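Glycosylation Associate Protein 3 (PDB 6OYC) probably assists the glycosylation and accessory Sec-dependent export of bacterial cell-surface glycoproteins, working in a complex with Glycosylation Associate Proteins 1 and 2. Local coordinates at residues C[150-156]-C[191-196]; C[185-189]-C[314-318]. All blocks are in the same frame, centred on the assembly; numbering follows the deposited sequence.

Overall arrangement
Both contacts belong to the alpha/beta half of the chain, built on a parallel five-stranded sheet, whereas the N-terminal half is made of antiparallel sheets. Contact 1 lays the loop 150-156 along 191-196, whose strand 191-193 is an outermost strand of the parallel sheet within this chain. Contact 2 sets the loop just before that strand, 185-189, against 314-318, the last residues in the model. A single residue separates 185-189 from 191-196, so one continuous run of chain serves both, yet the two contacts do not otherwise touch and their centres lie about 19 Å apart. Contact 1 is partly buried, its centre about 16 Å from the centre of the chain; contact 2 is a surface contact, its centre about 24 Å from the same point.

Contact 1. Residues C[150-156]-C[191-196]; sequences NLSTEFT and ELVSNP
Two hydrogen bonds join the segments, one between S152 and S194, the other between T156, at the end of its segment, and E191. S194 N donates to S152 O over 3.1 Å (159° at the hydrogen), and T156 N donates to E191 OE1 over 3.3 Å and almost straight, at 172°. To reach that amide, E191 folds back with chi1 and chi2 both m. S152 O also takes a CA-H...O contact from V193 CA at 3.2 Å.

Segment 150-156 is irregular, and its end-to-end direction lies 136° from that of 191-196, so the two run roughly, not strictly, antiparallel. CA atoms come nearest at S152-P196 (4.8 Å), T153-V193 (5.2 Å) and F155-E191 (6.3 Å). From extended L151 and S152 the chain bends at T153 (phi/psi -80/-16) and extends again through E154 to T156.

Packing spreads from these bonds. L151, chi1 t and chi2 p, puts CD1 4.1 Å from L192 CB and also meets S174 of helix 171-174. V193 CG1 lies 4.2 Å from F155 CB; with chi1 p, the F155 ring leads away to L164 and L166 of strand 163-168 and to L208 and A215 of helix 206-218. In all, 541 Å² is buried, counting both sides.

Strand 191-193 belongs to a parallel sheet. Backbone bonds tie E191 and V193 to strand 163-168 and V169, and S194 OG bonds V169 O. With one backbone-to-backbone hydrogen bond and one amide donating to a carboxylate, 150-156 flanks this strand without extending the sheet regularly; two apolar pairs and several oxygen-carbon contacts complete the interface.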
# COMPACT_ATOMS: atom_id res chain seq x y z
N ASN C 150 -2.11 6.71 16.08
CA ASN C 150 -1.78 5.67 15.10
C ASN C 150 -2.56 4.37 15.38
O ASN C 150 -3.41 4.32 16.28
CB ASN C 150 -0.27 5.42 15.09
CG ASN C 150 0.20 4.71 13.83
OD1 ASN C 150 -0.41 4.84 12.76
ND2 ASN C 150 1.28 3.95 13.94
N LEU C 151 -2.25 3.32 14.60
CA LEU C 151 -2.98 2.06 14.60
C LEU C 151 -1.99 0.91 14.54
O LEU C 151 -1.16 0.86 13.62
CB LEU C 151 -3.94 1.99 13.41
CG LEU C 151 -5.18 1.11 13.54
CD1 LEU C 151 -5.85 1.33 14.88
CD2 LEU C 151 -6.16 1.42 12.42
N SER C 152 -2.07 -0.03 15.49
CA SER C 152 -1.07 -1.09 15.62
C SER C 152 -1.66 -2.49 15.68
O SER C 152 -2.85 -2.68 15.40
CB SER C 152 -0.22 -0.85 16.86
OG SER C 152 0.84 -1.78 16.93
N THR C 153 -0.84 -3.49 16.03
CA THR C 153 -1.29 -4.88 16.14
C THR C 153 -2.02 -5.16 17.45
O THR C 153 -2.71 -6.19 17.55
CB THR C 153 -0.11 -5.84 16.02
OG1 THR C 153 0.91 -5.46 16.95
CG2 THR C 153 0.47 -5.82 14.63
N GLU C 154 -1.89 -4.29 18.45
CA GLU C 154 -2.48 -4.54 19.75
C GLU C 154 -3.99 -4.42 19.70
O GLU C 154 -4.54 -3.51 19.07
CB GLU C 154 -1.93 -3.54 20.78
CG GLU C 154 -0.42 -3.67 21.07
CD GLU C 154 0.25 -2.33 21.34
OE1 GLU C 154 0.47 -1.57 20.36
OE2 GLU C 154 0.56 -2.04 22.52
N PHE C 155 -4.66 -5.34 20.39
CA PHE C 155 -6.09 -5.29 20.62
C PHE C 155 -6.36 -5.76 22.04
O PHE C 155 -5.55 -6.49 22.63
CB PHE C 155 -6.86 -6.16 19.62
CG PHE C 155 -6.47 -7.62 19.67
CD1 PHE C 155 -5.43 -8.10 18.89
CD2 PHE C 155 -7.13 -8.51 20.51
CE1 PHE C 155 -5.05 -9.44 18.93
CE2 PHE C 155 -6.76 -9.85 20.55
CZ PHE C 155 -5.72 -10.31 19.77
N THR C 156 -7.51 -5.38 22.58
CA THR C 156 -7.85 -5.72 23.96
C THR C 156 -9.12 -6.57 24.04
O THR C 156 -10.07 -6.38 23.28
CB THR C 156 -8.00 -4.47 24.82
OG1 THR C 156 -7.78 -4.81 26.19
CG2 THR C 156 -9.38 -3.84 24.65
N GLU C 191 -12.55 -4.39 16.96
CA GLU C 191 -11.23 -3.87 17.28
C GLU C 191 -10.44 -3.69 15.99
O GLU C 191 -10.28 -4.64 15.21
CB GLU C 191 -10.48 -4.82 18.22
CG GLU C 191 -11.01 -4.88 19.64
CD GLU C 191 -10.59 -3.68 20.46
OE1 GLU C 191 -9.36 -3.50 20.65
OE2 GLU C 191 -11.49 -2.92 20.90
N LEU C 192 -9.95 -2.47 15.75
CA LEU C 192 -9.18 -2.17 14.56
C LEU C 192 -7.70 -2.43 14.78
O LEU C 192 -7.13 -1.99 15.79
CB LEU C 192 -9.37 -0.71 14.13
CG LEU C 192 -10.81 -0.21 14.12
CD1 LEU C 192 -10.84 1.24 13.66
CD2 LEU C 192 -11.64 -1.07 13.22
N VAL C 193 -7.07 -3.12 13.83
CA VAL C 193 -5.63 -3.29 13.85
C VAL C 193 -5.09 -3.01 12.45
O VAL C 193 -5.82 -3.01 11.46
CB VAL C 193 -5.21 -4.70 14.32
CG1 VAL C 193 -5.48 -4.85 15.83
CG2 VAL C 193 -5.94 -5.79 13.54
N SER C 194 -3.79 -2.72 12.40
CA SER C 194 -3.13 -2.45 11.14
C SER C 194 -1.63 -2.66 11.33
O SER C 194 -1.16 -2.92 12.44
CB SER C 194 -3.43 -1.04 10.63
OG SER C 194 -3.12 -0.92 9.25
N ASN C 195 -0.90 -2.57 10.23
CA ASN C 195 0.55 -2.60 10.29
C ASN C 195 1.06 -1.27 10.84
O ASN C 195 0.67 -0.21 10.35
CB ASN C 195 1.14 -2.85 8.90
CG ASN C 195 2.60 -3.23 8.94
OD1 ASN C 195 3.37 -2.69 9.73
ND2 ASN C 195 2.98 -4.17 8.08
N PRO C 196 1.91 -1.28 11.87
CA PRO C 196 2.38 -0.02 12.46
C PRO C 196 3.64 0.55 11.83
O PRO C 196 3.96 1.72 12.11
CB PRO C 196 2.63 -0.41 13.92
CG PRO C 196 3.09 -1.83 13.82
CD PRO C 196 2.35 -2.45 12.65

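Contact 2. Residues C[185-189]-C[314-318]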
# COMPACT_ATOMS: atom_id res chain seq x y z
N GLN C 185 -18.23 2.33 13.67
CA GLN C 185 -19.63 2.71 13.52
C GLN C 185 -20.17 2.09 12.23
O GLN C 185 -20.44 2.79 11.25
CB GLN C 185 -19.80 4.23 13.59
CG GLN C 185 -18.98 4.98 14.70
CD GLN C 185 -19.09 4.44 16.15
OE1 GLN C 185 -19.56 3.32 16.41
NE2 GLN C 185 -18.63 5.25 17.11
N LEU C 186 -20.32 0.75 12.26
CA LEU C 186 -20.76 -0.07 11.15
C LEU C 186 -22.05 -0.74 11.57
O LEU C 186 -23.10 -0.09 11.60
CB LEU C 186 -19.66 -1.09 10.79
CG LEU C 186 -19.67 -2.15 9.68
CD1 LEU C 186 -18.23 -2.46 9.39
CD2 LEU C 186 -20.40 -3.47 9.97
N GLN C 187 -22.03 -2.03 11.93
CA GLN C 187 -23.18 -2.76 12.42
C GLN C 187 -22.77 -3.72 13.52
O GLN C 187 -23.55 -4.61 13.88
CB GLN C 187 -23.88 -3.54 11.28
CG GLN C 187 -24.64 -2.66 10.28
CD GLN C 187 -25.40 -3.46 9.22
OE1 GLN C 187 -25.18 -3.29 8.02
NE2 GLN C 187 -26.29 -4.34 9.67
N GLN C 188 -21.56 -3.57 14.08
CA GLN C 188 -21.05 -4.45 15.13
C GLN C 188 -20.06 -3.71 16.01
O GLN C 188 -19.66 -2.58 15.74
CB GLN C 188 -20.36 -5.69 14.55
CG GLN C 188 -21.24 -6.67 13.83
CD GLN C 188 -20.52 -7.27 12.65
OE1 GLN C 188 -20.51 -6.68 11.57
NE2 GLN C 188 -19.91 -8.43 12.86
N LYS C 189 -19.69 -4.38 17.10
CA LYS C 189 -18.49 -4.10 17.87
C LYS C 189 -17.26 -4.64 17.13
O LYS C 189 -17.33 -5.68 16.47
CB LYS C 189 -18.61 -4.77 19.25
CG LYS C 189 -18.45 -6.30 19.16
CD LYS C 189 -18.91 -7.03 20.41
CE LYS C 189 -18.46 -8.47 20.35
NZ LYS C 189 -17.58 -8.80 21.50
N LEU C 314 -18.60 -3.49 3.78
CA LEU C 314 -18.68 -4.00 5.15
C LEU C 314 -20.11 -4.18 5.68
O LEU C 314 -20.32 -5.11 6.47
CB LEU C 314 -17.86 -3.09 6.07
CG LEU C 314 -16.35 -3.30 5.97
CD1 LEU C 314 -15.60 -2.28 6.80
CD2 LEU C 314 -16.02 -4.72 6.40
N PRO C 315 -21.10 -3.36 5.31
CA PRO C 315 -22.48 -3.67 5.74
C PRO C 315 -23.08 -4.96 5.17
O PRO C 315 -23.92 -5.57 5.84
CB PRO C 315 -23.27 -2.43 5.30
CG PRO C 315 -22.25 -1.32 5.38
CD PRO C 315 -20.96 -1.95 4.89
N TYR C 316 -22.67 -5.42 3.98
CA TYR C 316 -23.15 -6.72 3.48
C TYR C 316 -22.74 -7.89 4.38
O TYR C 316 -23.04 -9.05 4.04
CB TYR C 316 -22.63 -7.01 2.06
CG TYR C 316 -23.14 -6.11 0.95
CD1 TYR C 316 -24.42 -6.29 0.41
CD2 TYR C 316 -22.33 -5.11 0.42
CE1 TYR C 316 -24.88 -5.46 -0.62
CE2 TYR C 316 -22.77 -4.29 -0.60
CZ TYR C 316 -24.04 -4.46 -1.12
OH TYR C 316 -24.43 -3.62 -2.14
N LEU C 317 -22.06 -7.62 5.50
CA LEU C 317 -21.54 -8.65 6.39
C LEU C 317 -22.63 -9.31 7.22
O LEU C 317 -22.75 -10.54 7.25
CB LEU C 317 -20.49 -8.01 7.30
CG LEU C 317 -19.32 -8.80 7.84
CD1 LEU C 317 -18.93 -9.89 6.88
CD2 LEU C 317 -18.19 -7.81 8.05
N THR C 318 -23.42 -8.50 7.94
CA THR C 318 -24.53 -8.97 8.76
C THR C 318 -25.40 -10.03 8.07
O THR C 318 -25.20 -11.23 8.25
CB THR C 318 -25.43 -7.79 9.16
OG1 THR C 318 -26.43 -8.23 10.10
CG2 THR C 318 -26.12 -7.20 7.94
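This is plain surface packing at the rim of the alpha/beta part of the fold: the loop leading into strand 191-193, which at K189 is extended and whose K189 O accepts a hydrogen bond from N165 ND2 of strand 163-168, meets the last residues, 314-316, of a 3-10 segment close to the end of the modelled chain. L186 makes the apolar contact, its CD1 3.4 Å from L314 CB. L314 itself is buried, resting on I227 of strand 223-227 and on Y292, and L186 adds a contact at its CB. Q187 follows with an extended side chain (chi1 m, chi2 t) that reaches over to P315 and T318; its CA-to-CB bond points toward the 3-10 segment. The two segments bury just 289 Å² between them, both sides counted. L317, like L314, lies against I227. The CA-to-CB bond of Q188 also points toward 314-318, but the approach is looser: its side chain touches N165 as well, and Q188 OE1 stays 4.4 Å from L317 CD2.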